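PDB 4R01: putative NADH-flavin reductase from Streptococcus pneumoniae TIGR4, which probably binds NAD(P)H through a Rossmann-type fold and may use it to reduce flavins. Local coordinates for residues Tyr165-Glu170 / Glu203-Leu208; Val153-Asp158 / Ile182-Tyr187. All coordinates share one frame; numbering follows the deposited sequence.

Contact 1 of 2, residues Tyr165-Glu170 / Glu203-Leu208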
ATOM      1  N   TYR A 165     -16.701  13.634  -9.282  1.00 53.29           N
ATOM      2  CA  TYR A 165     -15.292  13.366  -9.521  1.00 46.82           C
ATOM      3  C   TYR A 165     -14.416  14.427  -8.863  1.00 45.27           C
ATOM      4  O   TYR A 165     -14.911  15.451  -8.391  1.00 47.57           O
ATOM      5  CB  TYR A 165     -15.005  13.304 -11.026  1.00 41.49           C
ATOM      6  CG  TYR A 165     -15.083  14.649 -11.712  1.00 39.77           C
ATOM      7  CD1 TYR A 165     -16.300  15.162 -12.144  1.00 39.22           C
ATOM      8  CD2 TYR A 165     -13.940  15.410 -11.925  1.00 39.80           C
ATOM      9  CE1 TYR A 165     -16.375  16.393 -12.765  1.00 40.79           C
ATOM     10  CE2 TYR A 165     -14.007  16.642 -12.546  1.00 39.88           C
ATOM     11  CZ  TYR A 165     -15.226  17.128 -12.964  1.00 40.71           C
ATOM     12  OH  TYR A 165     -15.296  18.353 -13.582  1.00 43.21           O
ATOM     13  N   ILE A 166     -13.113  14.175  -8.837  1.00 40.36           N
ATOM     14  CA  ILE A 166     -12.148  15.158  -8.360  1.00 39.22           C
ATOM     15  C   ILE A 166     -11.187  15.562  -9.472  1.00 37.70           C
ATOM     16  O   ILE A 166     -10.625  14.711 -10.164  1.00 36.38           O
ATOM     17  CB  ILE A 166     -11.341  14.627  -7.159  1.00 37.01           C
ATOM     18  CG1 ILE A 166     -12.232  14.533  -5.925  1.00 39.67           C
ATOM     19  CG2 ILE A 166     -10.161  15.530  -6.853  1.00 32.97           C
ATOM     20  CD1 ILE A 166     -11.542  13.924  -4.732  1.00 39.81           C
ATOM     21  N   LEU A 167     -11.017  16.866  -9.649  1.00 39.22           N
ATOM     22  CA  LEU A 167     -10.034  17.381 -10.589  1.00 40.64           C
ATOM     23  C   LEU A 167      -8.718  17.633  -9.866  1.00 43.39           C
ATOM     24  O   LEU A 167      -8.660  18.432  -8.931  1.00 48.44           O
ATOM     25  CB  LEU A 167     -10.533  18.667 -11.247  1.00 41.68           C
ATOM     26  CG  LEU A 167      -9.559  19.396 -12.176  1.00 39.25           C
ATOM     27  CD1 LEU A 167      -9.269  18.565 -13.415  1.00 37.87           C
ATOM     28  CD2 LEU A 167     -10.102  20.760 -12.561  1.00 38.26           C
ATOM     29  N   ALA A 168      -7.666  16.940 -10.287  1.00 41.66           N
ATOM     30  CA  ALA A 168      -6.346  17.154  -9.707  1.00 42.37           C
ATOM     31  C   ALA A 168      -5.365  17.599 -10.782  1.00 43.00           C
ATOM     32  O   ALA A 168      -5.764  17.918 -11.903  1.00 45.09           O
ATOM     33  CB  ALA A 168      -5.852  15.897  -9.015  1.00 42.72           C
ATOM     34  N   GLY A 169      -4.082  17.616 -10.440  1.00 41.28           N
ATOM     35  CA  GLY A 169      -3.074  18.123 -11.347  1.00 38.99           C
ATOM     36  C   GLY A 169      -2.022  17.113 -11.751  1.00 39.76           C
ATOM     37  O   GLY A 169      -2.327  15.968 -12.088  1.00 38.83           O
ATOM     38  N   GLU A 170      -0.771  17.553 -11.708  1.00 42.49           N
ATOM     39  CA  GLU A 170       0.360  16.770 -12.186  1.00 41.61           C
ATOM     40  C   GLU A 170       0.733  15.631 -11.237  1.00 37.31           C
ATOM     41  O   GLU A 170       1.441  14.698 -11.618  1.00 35.20           O
ATOM     42  CB  GLU A 170       1.564  17.692 -12.392  1.00 46.81           C
ATOM     43  CG  GLU A 170       2.472  17.296 -13.535  1.00 53.85           C
ATOM     44  CD  GLU A 170       1.874  17.595 -14.890  1.00 56.92           C
ATOM     45  OE1 GLU A 170       1.083  18.556 -14.998  1.00 56.46           O
ATOM     46  OE2 GLU A 170       2.194  16.863 -15.848  1.00 61.14           O
ATOM     47  N   GLU A 203      -0.807  21.821 -20.366  1.00 51.35           N
ATOM     48  CA  GLU A 203      -0.473  21.139 -19.122  1.00 52.33           C
ATOM     49  C   GLU A 203      -1.342  19.900 -18.941  1.00 50.57           C
ATOM     50  O   GLU A 203      -2.299  19.688 -19.688  1.00 51.64           O
ATOM     51  CB  GLU A 203      -0.626  22.083 -17.928  1.00 56.73           C
ATOM     52  CG  GLU A 203      -1.953  22.819 -17.864  1.00 57.78           C
ATOM     53  CD  GLU A 203      -2.106  23.634 -16.592  1.00 56.72           C
ATOM     54  OE1 GLU A 203      -2.125  23.033 -15.497  1.00 55.73           O
ATOM     55  OE2 GLU A 203      -2.198  24.876 -16.686  1.00 56.92           O
ATOM     56  N   ARG A 204      -0.996  19.071 -17.962  1.00 47.35           N
ATOM     57  CA  ARG A 204      -1.766  17.864 -17.700  1.00 42.89           C
ATOM     58  C   ARG A 204      -2.635  17.972 -16.456  1.00 41.64           C
ATOM     59  O   ARG A 204      -2.177  18.406 -15.399  1.00 38.82           O
ATOM     60  CB  ARG A 204      -0.858  16.643 -17.547  1.00 41.66           C
ATOM     61  CG  ARG A 204      -1.605  15.493 -16.887  1.00 42.49           C
ATOM     62  CD  ARG A 204      -0.756  14.287 -16.639  1.00 42.97           C
ATOM     63  NE  ARG A 204       0.336  14.547 -15.713  1.00 37.91           N
ATOM     64  CZ  ARG A 204       1.209  13.619 -15.357  1.00 37.91           C
ATOM     65  NH1 ARG A 204       1.079  12.392 -15.842  1.00 36.92           N
ATOM     66  NH2 ARG A 204       2.196  13.904 -14.521  1.00 44.10           N
ATOM     67  N   ILE A 205      -3.889  17.558 -16.595  1.00 40.05           N
ATOM     68  CA  ILE A 205      -4.776  17.405 -15.456  1.00 39.86           C
ATOM     69  C   ILE A 205      -5.046  15.925 -15.212  1.00 36.87           C
ATOM     70  O   ILE A 205      -4.757  15.086 -16.067  1.00 34.91           O
ATOM     71  CB  ILE A 205      -6.104  18.139 -15.674  1.00 39.74           C
ATOM     72  CG1 ILE A 205      -6.786  17.622 -16.943  1.00 34.61           C
ATOM     73  CG2 ILE A 205      -5.866  19.636 -15.764  1.00 40.39           C
ATOM     74  CD1 ILE A 205      -8.104  18.296 -17.243  1.00 37.28           C
ATOM     75  N   SER A 206      -5.599  15.606 -14.046  1.00 33.93           N
ATOM     76  CA  SER A 206      -5.957  14.227 -13.728  1.00 31.90           C
ATOM     77  C   SER A 206      -7.350  14.161 -13.108  1.00 31.12           C
ATOM     78  O   SER A 206      -7.799  15.111 -12.463  1.00 31.20           O
ATOM     79  CB  SER A 206      -4.922  13.602 -12.787  1.00 32.24           C
ATOM     80  OG  SER A 206      -4.752  14.389 -11.622  1.00 32.58           O
ATOM     81  N   LEU A 207      -8.029  13.035 -13.310  1.00 30.21           N
ATOM     82  CA  LEU A 207      -9.400  12.869 -12.840  1.00 30.20           C
ATOM     83  C   LEU A 207      -9.553  11.613 -11.985  1.00 30.02           C
ATOM     84  O   LEU A 207      -8.833  10.634 -12.183  1.00 28.87           O
ATOM     85  CB  LEU A 207     -10.364  12.819 -14.028  1.00 25.23           C
ATOM     86  CG  LEU A 207     -10.420  14.085 -14.884  1.00 27.22           C
ATOM     87  CD1 LEU A 207     -11.237  13.846 -16.148  1.00 29.27           C
ATOM     88  CD2 LEU A 207     -11.004  15.229 -14.077  1.00 29.41           C
ATOM     89  N   LEU A 208     -10.491  11.647 -11.038  1.00 30.34           N
ATOM     90  CA  LEU A 208     -10.722  10.508 -10.153  1.00 31.56           C
ATOM     91  C   LEU A 208     -12.058  10.645  -9.433  1.00 32.58           C
ATOM     92  O   LEU A 208     -12.599  11.742  -9.331  1.00 32.03           O
ATOM     93  CB  LEU A 208      -9.558  10.369  -9.160  1.00 36.68           C
ATOM     94  CG  LEU A 208      -9.203  11.435  -8.108  1.00 45.01           C
ATOM     95  CD1 LEU A 208      -9.955  11.238  -6.780  1.00 51.42           C
ATOM     96  CD2 LEU A 208      -7.690  11.541  -7.908  1.00 46.69           C
TER
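The Y165 ring meets L207 along its CD2-CE2 side: CD2 of the tyrosine lies 3.6 Å from CD2 of the leucine, an oblique approach. Its hydroxyl is hydrogen-bonded to D193. At the far end the R204 guanidinium has CG of E170 at its edge, in plane; the two side chains cross at about a right angle, with carboxylate and guanidinium planes 41° apart. NE of R204 forms a salt bridge with OE2 of E170, 3.0 Å away, whose hydrogen bond is weak and bent; that oxygen is less surely placed, and it also forms a salt bridge with R139. Between these ends an antiparallel ladder forms. A168 and S206 are a hydrogen-bonded pair, A168 N to S206 O at 2.8 Å and S206 N to A168 O at 3.2 Å. Past the last bridge, S206 OG reaches the G169 carbonyl at 2.9 Å, on an in-plane lone pair, and so prolongs the pairing by a side chain. L167 CD1 packs 3.8 Å from L207 CD2, while I166 CB rests 3.7 Å from L208 CD1 on the other face. Strand 165-168 thus closes the mixed sheet as an outermost strand of this chain; 203-209 lies between it and 145-150, and helix 184-196 covers the Y165, I205 and L207 face.

Contact 2 of 2, residues Val153-Asp158 / Ile182-Tyr187; sequences VDFIPD and ISYADY
A two-stranded parallel sheet, one strand of which leads through an N-cap into a helix, brings F155 against Y184 and Y187 in an aromatic cluster. The ladder is short: I182 N donates to D154 O, and I182 O receives I156 N at 3.0 Å. Where strand 181-183 gives way to helix 184-196, Y184 N continues the pairing to I156 O at 2.9 Å. F155 has CG anti to the backbone N (chi1 -159°), which carries CG toward the helix. Y184 CE1 stands 3.3 Å above the centre of the F155 ring, the two planes inclined at 40°, whereas Y187 receives the phenylalanine edge on its face, with CZ offset toward the rim. P157 CA lies over the centre of the Y184 ring in a CH-pi contact, 3.5 Å from the centroid. The Y184 hydroxyl is hydrogen-bonded to D72 of the second subunit, and D154 forms a salt bridge with K129 of that same subunit, so the small sheet borders a subunit interface. One water links the strand's end to the helix start, donating to P157 O and accepting from A185 N. At the cap itself, S183 OG accepts D186 N at 3.0 Å with a nearly straight N-H...O angle of 165°.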
ATOM      1  N   VAL A 153      -5.846   5.486 -11.400  1.00 29.50           N
ATOM      2  CA  VAL A 153      -5.093   4.243 -11.509  1.00 28.88           C
ATOM      3  C   VAL A 153      -5.989   3.118 -12.002  1.00 33.50           C
ATOM      4  O   VAL A 153      -5.650   2.406 -12.948  1.00 34.81           O
ATOM      5  CB  VAL A 153      -4.468   3.849 -10.160  1.00 27.68           C
ATOM      6  CG1 VAL A 153      -3.845   2.462 -10.246  1.00 25.17           C
ATOM      7  CG2 VAL A 153      -3.443   4.888  -9.737  1.00 21.01           C
ATOM      8  N   ASP A 154      -7.141   2.971 -11.358  1.00 35.63           N
ATOM      9  CA  ASP A 154      -8.138   1.999 -11.778  1.00 31.93           C
ATOM     10  C   ASP A 154      -9.171   2.686 -12.670  1.00 30.38           C
ATOM     11  O   ASP A 154     -10.033   3.420 -12.188  1.00 31.65           O
ATOM     12  CB  ASP A 154      -8.806   1.350 -10.566  1.00 31.68           C
ATOM     13  CG  ASP A 154      -9.555   0.081 -10.924  1.00 37.82           C
ATOM     14  OD1 ASP A 154      -9.216  -0.549 -11.949  1.00 39.96           O
ATOM     15  OD2 ASP A 154     -10.479  -0.296 -10.174  1.00 43.42           O
ATOM     16  N   PHE A 155      -9.099   2.462 -13.960  1.00 29.96           N
ATOM     17  CA  PHE A 155      -9.946   3.088 -14.950  1.00 29.90           C
ATOM     18  C   PHE A 155     -10.920   2.050 -15.471  1.00 32.03           C
ATOM     19  O   PHE A 155     -10.545   1.093 -16.103  1.00 29.38           O
ATOM     20  CB  PHE A 155      -9.051   3.592 -16.073  1.00 30.00           C
ATOM     21  CG  PHE A 155      -9.633   4.653 -16.927  1.00 29.74           C
ATOM     22  CD1 PHE A 155     -10.652   5.448 -16.492  1.00 29.71           C
ATOM     23  CD2 PHE A 155      -9.142   4.850 -18.173  1.00 26.21           C
ATOM     24  CE1 PHE A 155     -11.172   6.418 -17.287  1.00 26.82           C
ATOM     25  CE2 PHE A 155      -9.643   5.821 -18.970  1.00 24.74           C
ATOM     26  CZ  PHE A 155     -10.659   6.611 -18.527  1.00 25.10           C
ATOM     27  N   ILE A 156     -12.184   2.238 -15.181  1.00 33.69           N
ATOM     28  CA  ILE A 156     -13.176   1.187 -15.388  1.00 35.14           C
ATOM     29  C   ILE A 156     -14.220   1.545 -16.449  1.00 37.87           C
ATOM     30  O   ILE A 156     -15.010   2.474 -16.263  1.00 34.53           O
ATOM     31  CB  ILE A 156     -13.894   0.852 -14.062  1.00 37.67           C
ATOM     32  CG1 ILE A 156     -12.867   0.575 -12.960  1.00 39.63           C
ATOM     33  CG2 ILE A 156     -14.822  -0.336 -14.238  1.00 33.71           C
ATOM     34  CD1 ILE A 156     -13.398   0.758 -11.553  1.00 39.16           C
ATOM     35  N   PRO A 157     -14.219   0.797 -17.569  1.00 40.68           N
ATOM     36  CA  PRO A 157     -15.094   0.984 -18.736  1.00 39.11           C
ATOM     37  C   PRO A 157     -16.575   1.125 -18.395  1.00 41.40           C
ATOM     38  O   PRO A 157     -17.176   2.152 -18.704  1.00 43.88           O
ATOM     39  CB  PRO A 157     -14.855  -0.287 -19.551  1.00 37.11           C
ATOM     40  CG  PRO A 157     -13.460  -0.657 -19.239  1.00 39.25           C
ATOM     41  CD  PRO A 157     -13.266  -0.308 -17.783  1.00 40.53           C
ATOM     42  N   ASP A 158     -17.157   0.108 -17.774  1.00 42.48           N
ATOM     43  CA  ASP A 158     -18.581   0.143 -17.474  1.00 46.70           C
ATOM     44  C   ASP A 158     -18.832   0.389 -15.991  1.00 48.23           C
ATOM     45  O   ASP A 158     -19.813  -0.095 -15.426  1.00 48.80           O
ATOM     46  CB  ASP A 158     -19.249  -1.153 -17.926  1.00 49.96           C
ATOM     47  CG  ASP A 158     -19.177  -1.345 -19.427  1.00 55.39           C
ATOM     48  OD1 ASP A 158     -19.916  -0.642 -20.149  1.00 60.78           O
ATOM     49  OD2 ASP A 158     -18.377  -2.187 -19.886  1.00 54.01           O
ATOM     50  N   ILE A 182     -11.819   5.555 -11.212  1.00 25.69           N
ATOM     51  CA  ILE A 182     -12.871   6.333 -11.863  1.00 27.50           C
ATOM     52  C   ILE A 182     -13.483   5.554 -13.026  1.00 26.45           C
ATOM     53  O   ILE A 182     -12.808   4.763 -13.688  1.00 27.35           O
ATOM     54  CB  ILE A 182     -12.346   7.705 -12.365  1.00 30.07           C
ATOM     55  CG1 ILE A 182     -13.510   8.657 -12.652  1.00 24.74           C
ATOM     56  CG2 ILE A 182     -11.444   7.541 -13.585  1.00 28.26           C
ATOM     57  CD1 ILE A 182     -13.080  10.069 -12.979  1.00 32.85           C
ATOM     58  N   SER A 183     -14.775   5.764 -13.253  1.00 29.90           N
ATOM     59  CA  SER A 183     -15.470   5.129 -14.366  1.00 29.34           C
ATOM     60  C   SER A 183     -15.227   5.910 -15.650  1.00 31.95           C
ATOM     61  O   SER A 183     -14.858   7.084 -15.606  1.00 31.84           O
ATOM     62  CB  SER A 183     -16.968   5.037 -14.085  1.00 30.47           C
ATOM     63  OG  SER A 183     -17.544   6.328 -14.001  1.00 33.43           O
ATOM     64  N   TYR A 184     -15.429   5.258 -16.791  1.00 34.40           N
ATOM     65  CA  TYR A 184     -15.319   5.940 -18.075  1.00 31.53           C
ATOM     66  C   TYR A 184     -16.346   7.063 -18.157  1.00 30.60           C
ATOM     67  O   TYR A 184     -16.056   8.140 -18.674  1.00 32.29           O
ATOM     68  CB  TYR A 184     -15.501   4.960 -19.237  1.00 30.48           C
ATOM     69  CG  TYR A 184     -14.238   4.221 -19.630  1.00 32.28           C
ATOM     70  CD1 TYR A 184     -13.228   3.982 -18.703  1.00 28.74           C
ATOM     71  CD2 TYR A 184     -14.048   3.773 -20.935  1.00 30.91           C
ATOM     72  CE1 TYR A 184     -12.072   3.309 -19.059  1.00 26.86           C
ATOM     73  CE2 TYR A 184     -12.893   3.101 -21.302  1.00 29.06           C
ATOM     74  CZ  TYR A 184     -11.908   2.871 -20.359  1.00 30.25           C
ATOM     75  OH  TYR A 184     -10.756   2.205 -20.714  1.00 32.04           O
ATOM     76  N   ALA A 185     -17.535   6.811 -17.620  1.00 32.17           N
ATOM     77  CA  ALA A 185     -18.608   7.803 -17.620  1.00 36.32           C
ATOM     78  C   ALA A 185     -18.228   9.062 -16.835  1.00 35.81           C
ATOM     79  O   ALA A 185     -18.337  10.175 -17.350  1.00 36.48           O
ATOM     80  CB  ALA A 185     -19.885   7.195 -17.059  1.00 37.12           C
ATOM     81  N   ASP A 186     -17.778   8.886 -15.595  1.00 34.66           N
ATOM     82  CA  ASP A 186     -17.371  10.021 -14.768  1.00 35.51           C
ATOM     83  C   ASP A 186     -16.175  10.759 -15.372  1.00 35.55           C
ATOM     84  O   ASP A 186     -16.079  11.985 -15.273  1.00 35.07           O
ATOM     85  CB  ASP A 186     -17.042   9.559 -13.346  1.00 34.27           C
ATOM     86  CG  ASP A 186     -18.287   9.283 -12.520  1.00 37.92           C
ATOM     87  OD1 ASP A 186     -19.307   9.974 -12.732  1.00 37.34           O
ATOM     88  OD2 ASP A 186     -18.247   8.379 -11.659  1.00 42.13           O
ATOM     89  N   TYR A 187     -15.275  10.010 -16.003  1.00 33.44           N
ATOM     90  CA  TYR A 187     -14.109  10.586 -16.666  1.00 31.34           C
ATOM     91  C   TYR A 187     -14.532  11.480 -17.829  1.00 35.50           C
ATOM     92  O   TYR A 187     -13.991  12.573 -18.010  1.00 36.36           O
ATOM     93  CB  TYR A 187     -13.177   9.476 -17.157  1.00 28.71           C
ATOM     94  CG  TYR A 187     -11.983   9.948 -17.956  1.00 27.05           C
ATOM     95  CD1 TYR A 187     -10.795  10.297 -17.328  1.00 26.97           C
ATOM     96  CD2 TYR A 187     -12.036  10.021 -19.344  1.00 30.84           C
ATOM     97  CE1 TYR A 187      -9.697  10.722 -18.058  1.00 28.65           C
ATOM     98  CE2 TYR A 187     -10.949  10.443 -20.080  1.00 32.13           C
ATOM     99  CZ  TYR A 187      -9.782  10.791 -19.435  1.00 32.80           C
ATOM    100  OH  TYR A 187      -8.698  11.211 -20.173  1.00 35.84           O
TER
HETATM  101  O   HOH W   1     -18.273   4.316 -17.221  1.00 50.45           O

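Overall arrangement
Contacts 1 and 2 are built from interleaved segments of one Rossmann-type domain. Along the chain the order is 153-158, 165-170, 182-187, 203-208, so the contacts alternate and neither closes before the other opens. Their centres lie about 13 Å apart. Contact 1 belongs to the edge of the main mixed sheet and contact 2 to a separate parallel pair, with helix 184-196 leading from strand 181-183 to the segment holding strand 203-209. They touch directly: I182 CD1 packs 3.6 Å from L208 N, and L207 CD1 approaches Y187 O. Strand 203-209, next to the sheet's outermost strand, is thereby packed against the small sheet that borders the second subunit.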